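Local coordinates for uncharacterized protein (Bacteroides uniformis, PDB 4K61) that is of unknown function but belongs to the PepSY-like family of putative beta-lactamase-inhibitor-like proteins, at residues A10-M15 and V22-D27; Y70-A75 and I113-T118; A99-M104 and Y131-A136. All coordinates share one frame; numbering follows the deposited sequence. Where two conformers were deposited one is given.

Contact 1. Residues A10-M15 and V22-D27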
# COMPACT_ATOMS: atom_id res chain seq x y z
N ALA A 10 3.93 -1.04 -21.06
CA ALA A 10 3.45 -2.31 -21.65
C ALA A 10 3.27 -3.39 -20.58
O ALA A 10 2.30 -4.18 -20.63
CB ALA A 10 4.40 -2.81 -22.73
N ALA A 11 4.15 -3.42 -19.61
CA ALA A 11 4.04 -4.41 -18.51
C ALA A 11 2.78 -4.20 -17.68
O ALA A 11 2.14 -5.17 -17.30
CB ALA A 11 5.25 -4.38 -17.61
N LEU A 12 2.40 -2.93 -17.44
CA LEU A 12 1.17 -2.62 -16.72
C LEU A 12 -0.06 -3.04 -17.55
O LEU A 12 -0.98 -3.68 -17.02
CB LEU A 12 1.04 -1.12 -16.41
CG LEU A 12 -0.25 -0.70 -15.68
CD1 LEU A 12 -0.33 -1.34 -14.29
CD2 LEU A 12 -0.34 0.81 -15.59
N LYS A 13 -0.04 -2.73 -18.84
CA LYS A 13 -1.15 -3.05 -19.74
C LYS A 13 -1.34 -4.58 -19.83
O LYS A 13 -2.46 -5.08 -19.88
CB LYS A 13 -0.92 -2.42 -21.11
CG LYS A 13 -2.13 -2.39 -22.02
CD LYS A 13 -2.01 -1.29 -23.06
CE LYS A 13 -3.28 -1.04 -23.81
NZ LYS A 13 -3.40 -1.97 -24.96
N LYS A 14 -0.25 -5.32 -19.79
CA LYS A 14 -0.35 -6.78 -19.72
C LYS A 14 -1.03 -7.30 -18.44
O LYS A 14 -1.86 -8.22 -18.51
CB LYS A 14 1.06 -7.36 -19.88
CG LYS A 14 1.14 -8.87 -19.92
CD LYS A 14 2.55 -9.28 -20.34
CE LYS A 14 2.92 -10.66 -19.85
NZ LYS A 14 2.21 -11.71 -20.63
N MSE A 15 -0.69 -6.74 -17.28
CA MSE A 15 -1.30 -7.14 -15.99
C MSE A 15 -2.76 -6.73 -15.96
O MSE A 15 -3.59 -7.42 -15.45
CB MSE A 15 -0.60 -6.46 -14.80
CG MSE A 15 0.74 -7.08 -14.44
SE MSE A 15 1.56 -5.84 -13.11
CE MSE A 15 0.63 -6.45 -11.53
N VAL A 22 -4.15 6.30 -16.25
CA VAL A 22 -3.02 6.02 -15.40
C VAL A 22 -2.23 7.28 -15.11
O VAL A 22 -1.93 8.06 -16.02
CB VAL A 22 -2.10 4.94 -16.02
CG1 VAL A 22 -0.91 4.66 -15.13
CG2 VAL A 22 -2.87 3.65 -16.26
N ALA A 23 -1.83 7.47 -13.86
CA ALA A 23 -0.87 8.50 -13.52
C ALA A 23 0.45 7.86 -13.10
O ALA A 23 0.48 7.05 -12.18
CB ALA A 23 -1.40 9.36 -12.38
N TRP A 24 1.54 8.26 -13.74
CA TRP A 24 2.88 7.73 -13.45
C TRP A 24 3.71 8.66 -12.57
O TRP A 24 3.72 9.89 -12.74
CB TRP A 24 3.65 7.47 -14.75
CG TRP A 24 3.11 6.34 -15.56
CD1 TRP A 24 2.26 6.44 -16.61
CD2 TRP A 24 3.40 4.94 -15.40
NE1 TRP A 24 1.97 5.17 -17.11
CE2 TRP A 24 2.65 4.24 -16.37
CE3 TRP A 24 4.16 4.20 -14.49
CZ2 TRP A 24 2.68 2.84 -16.48
CZ3 TRP A 24 4.21 2.81 -14.61
CH2 TRP A 24 3.47 2.15 -15.60
N SER A 25 4.44 8.07 -11.63
CA SER A 25 5.37 8.79 -10.79
C SER A 25 6.61 7.94 -10.55
O SER A 25 6.69 6.80 -11.03
CB SER A 25 4.72 9.21 -9.46
OG SER A 25 4.37 8.08 -8.70
N HIS A 26 7.60 8.55 -9.90
CA HIS A 26 8.88 7.91 -9.59
C HIS A 26 8.98 7.80 -8.07
O HIS A 26 8.55 8.70 -7.35
CB HIS A 26 10.01 8.78 -10.12
CG HIS A 26 10.16 8.77 -11.61
ND1 HIS A 26 11.36 9.06 -12.21
CD2 HIS A 26 9.29 8.49 -12.62
CE1 HIS A 26 11.23 8.99 -13.52
NE2 HIS A 26 9.98 8.66 -13.80
N ASP A 27 9.48 6.67 -7.57
CA ASP A 27 9.57 6.43 -6.12
C ASP A 27 10.87 5.67 -5.95
O ASP A 27 10.97 4.50 -6.29
CB ASP A 27 8.38 5.61 -5.62
CG ASP A 27 8.42 5.32 -4.11
OD1 ASP A 27 9.39 5.73 -3.42
OD2 ASP A 27 7.46 4.65 -3.64
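Leu-12 holds CG anti to its backbone N (chi1 179°), and this carries the branched end off helix 6-15 toward Val-22 and Trp-24. The CB of Trp-24 does not face the helix, but its CG lies anti to the carbonyl carbon (chi1 -69°), which brings the six-membered ring nearer. One methyl does most of the touching. Leu-12 CD2 lies 3.7 Å from Trp-24 CZ2 and comes to the indole obliquely, as the two side chains slide past each other in opposite directions. The same CD2 meets Val-22 CG2 tip to tip at 3.9 Å. Val-22 and Trp-24 also pack on each other: Val-22 CG1 sits 3.5 Å above one face of the Trp-24 ring, offset toward its rim. CD2 of Leu-12 thus touches both Val-22 and the indole of Trp-24. All the contacts are apolar. Leu-12 is buried and also packs on Ala-33, Phe-35 and Phe-46. Val-8 and Gln-9 of the same helix touch Trp-24. This is helix-on-sheet packing: the N-terminal helix 6-15 lies against the start of an antiparallel sheet, one of whose two outermost strands is 23-27, consistent with an alpha+beta, PepSY-like fold.

Contact 2. Residues Y70-A75 and I113-T118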
# COMPACT_ATOMS: atom_id res chain seq x y z
N TYR A 70 -9.05 -7.38 11.67
CA TYR A 70 -9.93 -6.48 12.41
C TYR A 70 -9.85 -6.76 13.91
O TYR A 70 -9.61 -5.86 14.71
CB TYR A 70 -11.37 -6.61 11.92
CG TYR A 70 -12.30 -5.56 12.49
CD1 TYR A 70 -12.84 -5.71 13.77
CD2 TYR A 70 -12.62 -4.42 11.76
CE1 TYR A 70 -13.69 -4.73 14.30
CE2 TYR A 70 -13.46 -3.45 12.27
CZ TYR A 70 -14.00 -3.61 13.54
OH TYR A 70 -14.84 -2.64 14.05
N ASN A 71 -10.01 -8.02 14.27
CA ASN A 71 -9.94 -8.41 15.67
C ASN A 71 -8.60 -8.10 16.29
O ASN A 71 -8.56 -7.65 17.42
CB ASN A 71 -10.28 -9.89 15.84
CG ASN A 71 -11.71 -10.19 15.48
OD1 ASN A 71 -12.56 -9.31 15.51
ND2 ASN A 71 -11.97 -11.43 15.10
N ALA A 72 -7.51 -8.33 15.57
CA ALA A 72 -6.18 -8.09 16.11
C ALA A 72 -5.95 -6.61 16.28
O ALA A 72 -5.36 -6.19 17.28
CB ALA A 72 -5.12 -8.71 15.23
N PHE A 73 -6.41 -5.80 15.33
CA PHE A 73 -6.29 -4.36 15.45
C PHE A 73 -7.07 -3.87 16.67
O PHE A 73 -6.56 -3.08 17.47
CB PHE A 73 -6.78 -3.64 14.18
CG PHE A 73 -6.85 -2.17 14.34
CD1 PHE A 73 -5.71 -1.39 14.29
CD2 PHE A 73 -8.08 -1.55 14.59
CE1 PHE A 73 -5.76 -0.01 14.47
CE2 PHE A 73 -8.14 -0.17 14.77
CZ PHE A 73 -6.98 0.59 14.71
N ALA A 74 -8.31 -4.33 16.80
CA ALA A 74 -9.21 -3.91 17.90
C ALA A 74 -8.63 -4.27 19.26
O ALA A 74 -8.83 -3.55 20.22
CB ALA A 74 -10.58 -4.52 17.71
N ALA A 75 -7.92 -5.38 19.34
CA ALA A 75 -7.29 -5.81 20.58
C ALA A 75 -5.98 -5.10 20.90
O ALA A 75 -5.51 -5.17 22.01
CB ALA A 75 -7.06 -7.32 20.55
N ILE A 113 0.88 0.29 11.20
CA ILE A 113 0.95 -1.07 11.73
C ILE A 113 0.78 -2.05 10.57
O ILE A 113 -0.19 -1.95 9.79
CB ILE A 113 -0.16 -1.30 12.80
CG1 ILE A 113 -0.18 -0.18 13.86
CG2 ILE A 113 0.03 -2.64 13.49
CD1 ILE A 113 -1.25 0.86 13.64
N LEU A 114 1.69 -3.02 10.48
CA LEU A 114 1.69 -4.03 9.43
C LEU A 114 1.24 -5.36 10.02
O LEU A 114 1.80 -5.82 10.98
CB LEU A 114 3.05 -4.16 8.80
CG LEU A 114 3.70 -2.88 8.30
CD1 LEU A 114 5.02 -3.23 7.61
CD2 LEU A 114 2.77 -2.11 7.36
N PHE A 115 0.16 -5.90 9.44
CA PHE A 115 -0.42 -7.15 9.85
C PHE A 115 -0.25 -8.19 8.74
O PHE A 115 -0.39 -7.87 7.55
CB PHE A 115 -1.92 -6.99 10.05
CG PHE A 115 -2.31 -6.09 11.18
CD1 PHE A 115 -2.49 -4.73 10.97
CD2 PHE A 115 -2.55 -6.61 12.45
CE1 PHE A 115 -2.92 -3.91 12.01
CE2 PHE A 115 -2.93 -5.80 13.48
CZ PHE A 115 -3.13 -4.45 13.28
N THR A 116 -0.03 -9.45 9.12
CA THR A 116 -0.21 -10.54 8.18
C THR A 116 -1.73 -10.71 7.94
O THR A 116 -2.54 -10.19 8.70
CB THR A 116 0.32 -11.87 8.74
OG1 THR A 116 -0.45 -12.25 9.88
CG2 THR A 116 1.77 -11.73 9.14
N PRO A 117 -2.09 -11.46 6.89
CA PRO A 117 -3.53 -11.63 6.63
C PRO A 117 -4.27 -12.37 7.75
O PRO A 117 -5.49 -12.29 7.83
CB PRO A 117 -3.54 -12.41 5.31
CG PRO A 117 -2.24 -12.07 4.65
CD PRO A 117 -1.28 -12.03 5.80
N THR A 118 -3.54 -13.09 8.60
CA THR A 118 -4.15 -13.77 9.75
C THR A 118 -4.07 -12.94 11.04
O THR A 118 -4.37 -13.44 12.11
CB THR A 118 -3.52 -15.17 9.98
OG1 THR A 118 -2.09 -15.08 10.02
CG2 THR A 118 -3.92 -16.13 8.87
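Phe-115 sets the far end of its ring against the backbone and CB of Phe-73. Its CZ lies 3.8 Å from Phe-73 CA and equally far from Phe-73 CB. The next ring atom, CE2, reaches Ala-72 CB at 4.0 Å. The phenyl group of Phe-115 thus rests on one turn of helix 67-75, with Ala-72 and the CA of Phe-73 coming to it obliquely. The two phenylalanines cross obliquely as well. Relative to the Phe-73 ring, Phe-115 CZ sits at the edge, near its plane, with Phe-73 CD1 4.1 Å from Phe-115 CZ. The phenyl arm of Phe-73 leaves CB trans to N (chi1 172°), which takes its ring past Phe-115 instead of over it. Both phenylalanines are buried. Ala-72 is small, consistent with the close approach of the Phe-115 ring to the helix. The contact is wholly apolar. Beyond the strand end, the hydroxyls of Thr-116 and Thr-118 both bond to Glu-120, and the backbone N of Thr-118 makes a weak bond to Thr-116 OG1, at 3.4 Å. Helix 67-75 lies on one side of the sheet. There Phe-73 also packs on Val-83 and Val-102 of strands 82-90 and 97-103, while Phe-115 touches Val-100 of strand 97-103 and Ile-121 of strand 121-126.

Contact 3. Residues A99-M104 and Y131-A136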
# COMPACT_ATOMS: atom_id res chain seq x y z
N ALA A 99 -1.68 -2.94 5.76
CA ALA A 99 -1.03 -1.80 6.38
C ALA A 99 -2.11 -0.84 6.88
O ALA A 99 -2.98 -0.37 6.11
CB ALA A 99 -0.11 -1.10 5.40
N VAL A 100 -2.10 -0.59 8.18
CA VAL A 100 -3.10 0.30 8.79
C VAL A 100 -2.41 1.53 9.35
O VAL A 100 -1.43 1.42 10.08
CB VAL A 100 -3.84 -0.40 9.94
CG1 VAL A 100 -4.81 0.57 10.56
CG2 VAL A 100 -4.52 -1.65 9.43
N GLU A 101 -2.91 2.72 8.99
CA GLU A 101 -2.39 3.96 9.56
C GLU A 101 -3.42 4.56 10.49
O GLU A 101 -4.59 4.70 10.11
CB GLU A 101 -1.99 4.98 8.50
CG GLU A 101 -1.24 6.14 9.15
CD GLU A 101 -0.39 6.96 8.17
OE1 GLU A 101 0.02 6.41 7.12
OE2 GLU A 101 -0.09 8.13 8.51
N VAL A 102 -2.99 4.90 11.71
CA VAL A 102 -3.86 5.55 12.68
C VAL A 102 -3.31 6.89 13.12
O VAL A 102 -2.09 7.04 13.25
CB VAL A 102 -4.08 4.68 13.93
CG1 VAL A 102 -4.78 3.39 13.55
CG2 VAL A 102 -2.77 4.36 14.64
N GLY A 103 -4.22 7.82 13.41
CA GLY A 103 -3.90 9.10 14.03
C GLY A 103 -4.43 9.02 15.46
O GLY A 103 -5.52 8.52 15.69
N MSE A 104 -3.64 9.46 16.44
CA MSE A 104 -4.04 9.32 17.86
C MSE A 104 -4.81 10.51 18.36
O MSE A 104 -4.92 11.54 17.67
CB MSE A 104 -2.85 9.05 18.77
CG MSE A 104 -2.02 7.85 18.33
SE MSE A 104 -3.00 6.12 18.33
CE MSE A 104 -3.29 6.04 20.29
N TYR A 131 7.66 10.98 5.27
CA TYR A 131 7.02 11.61 4.12
C TYR A 131 6.09 10.68 3.30
O TYR A 131 4.93 11.02 3.01
CB TYR A 131 8.15 12.23 3.26
CG TYR A 131 7.97 12.20 1.75
CD1 TYR A 131 6.96 12.94 1.15
CD2 TYR A 131 8.85 11.47 0.93
CE1 TYR A 131 6.80 12.93 -0.22
CE2 TYR A 131 8.70 11.46 -0.45
CZ TYR A 131 7.67 12.20 -1.02
OH TYR A 131 7.51 12.19 -2.38
N ASN A 132 6.60 9.49 2.97
CA ASN A 132 5.88 8.55 2.09
C ASN A 132 5.84 7.16 2.72
O ASN A 132 6.52 6.24 2.27
CB ASN A 132 6.57 8.54 0.72
CG ASN A 132 5.80 7.74 -0.32
OD1 ASN A 132 4.57 7.62 -0.26
ND2 ASN A 132 6.52 7.21 -1.30
N PRO A 133 5.09 7.03 3.82
CA PRO A 133 5.12 5.80 4.64
C PRO A 133 4.71 4.50 3.93
O PRO A 133 5.19 3.42 4.32
CB PRO A 133 4.17 6.11 5.79
CG PRO A 133 3.32 7.22 5.32
CD PRO A 133 4.11 8.00 4.33
N LEU A 134 3.90 4.60 2.88
CA LEU A 134 3.57 3.41 2.06
C LEU A 134 4.47 3.26 0.85
O LEU A 134 4.31 2.33 0.06
CB LEU A 134 2.12 3.46 1.58
CG LEU A 134 1.11 3.22 2.69
CD1 LEU A 134 -0.26 3.56 2.16
CD2 LEU A 134 1.19 1.79 3.20
N GLY A 135 5.47 4.13 0.74
CA GLY A 135 6.44 4.03 -0.32
C GLY A 135 7.30 2.79 -0.25
O GLY A 135 7.31 2.06 0.74
N ALA A 136 8.09 2.62 -1.29
CA ALA A 136 8.96 1.45 -1.49
C ALA A 136 9.95 1.16 -0.35
O ALA A 136 10.30 -0.00 -0.08
CB ALA A 136 9.71 1.63 -2.80
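Apolar packing joins Ala-99 and Leu-134. Leu-134 CD2 comes to 3.9 Å from Ala-99 CB. CG of the leucine is anti to its carbonyl carbon (chi1 -71°), and CD2 is the branch that turns from there toward the strand. Leu-134 also touches Asn-85, Thr-87 and Gln-112, so with Ala-99 counted it meets strands 82-90, 97-103 and 110-115. The second touch is van der Waals contact between a carboxylate and a proline ring. Glu-101 OE1 lies 3.8 Å from Pro-133 CG, but this holds for one of two conformers of the glutamate and is uncertain. In that conformer the glutamate chain is extended and crosses the proline at about a right angle. In the fold, this is a C-terminal loop laid on an antiparallel sheet. Ala-99 and Glu-101 alternate with Val-100 and point to the loop, while Val-100 points the other way, to Phe-73 of helix 67-75. Hydrogen bonding shapes the loop itself. A type I beta turn runs from Asn-132 to Gly-135, closed by Gly-135 N to Asn-132 O at 2.8 Å. Polar side chains hold the turn: Gln-112 NE2 and Thr-138 OG1 bond to Pro-133 O, and Gln-56 NE2 to Leu-134 O.

In the fold
All three contacts reach one antiparallel sheet, in which the strands follow their order in the chain. Contact 1 is at the N-terminal end of that order, on outermost strand 23-27, across the chain's centre from the other two. Contacts 2 and 3 use the neighbouring strands 110-115 and 97-103. Contact 1 closes before the others open, whereas the segments of contacts 2 and 3 alternate along the chain. The centres of contacts 1 and 2 are about 30 Å apart, of contacts 1 and 3 about 22 Å, of contacts 2 and 3 about 15 Å. Asp-27 OD2 is probably hydrogen-bonded to Ala-136 N, so the C-terminal segment 131-136 spans from the first strand to strand 97-103.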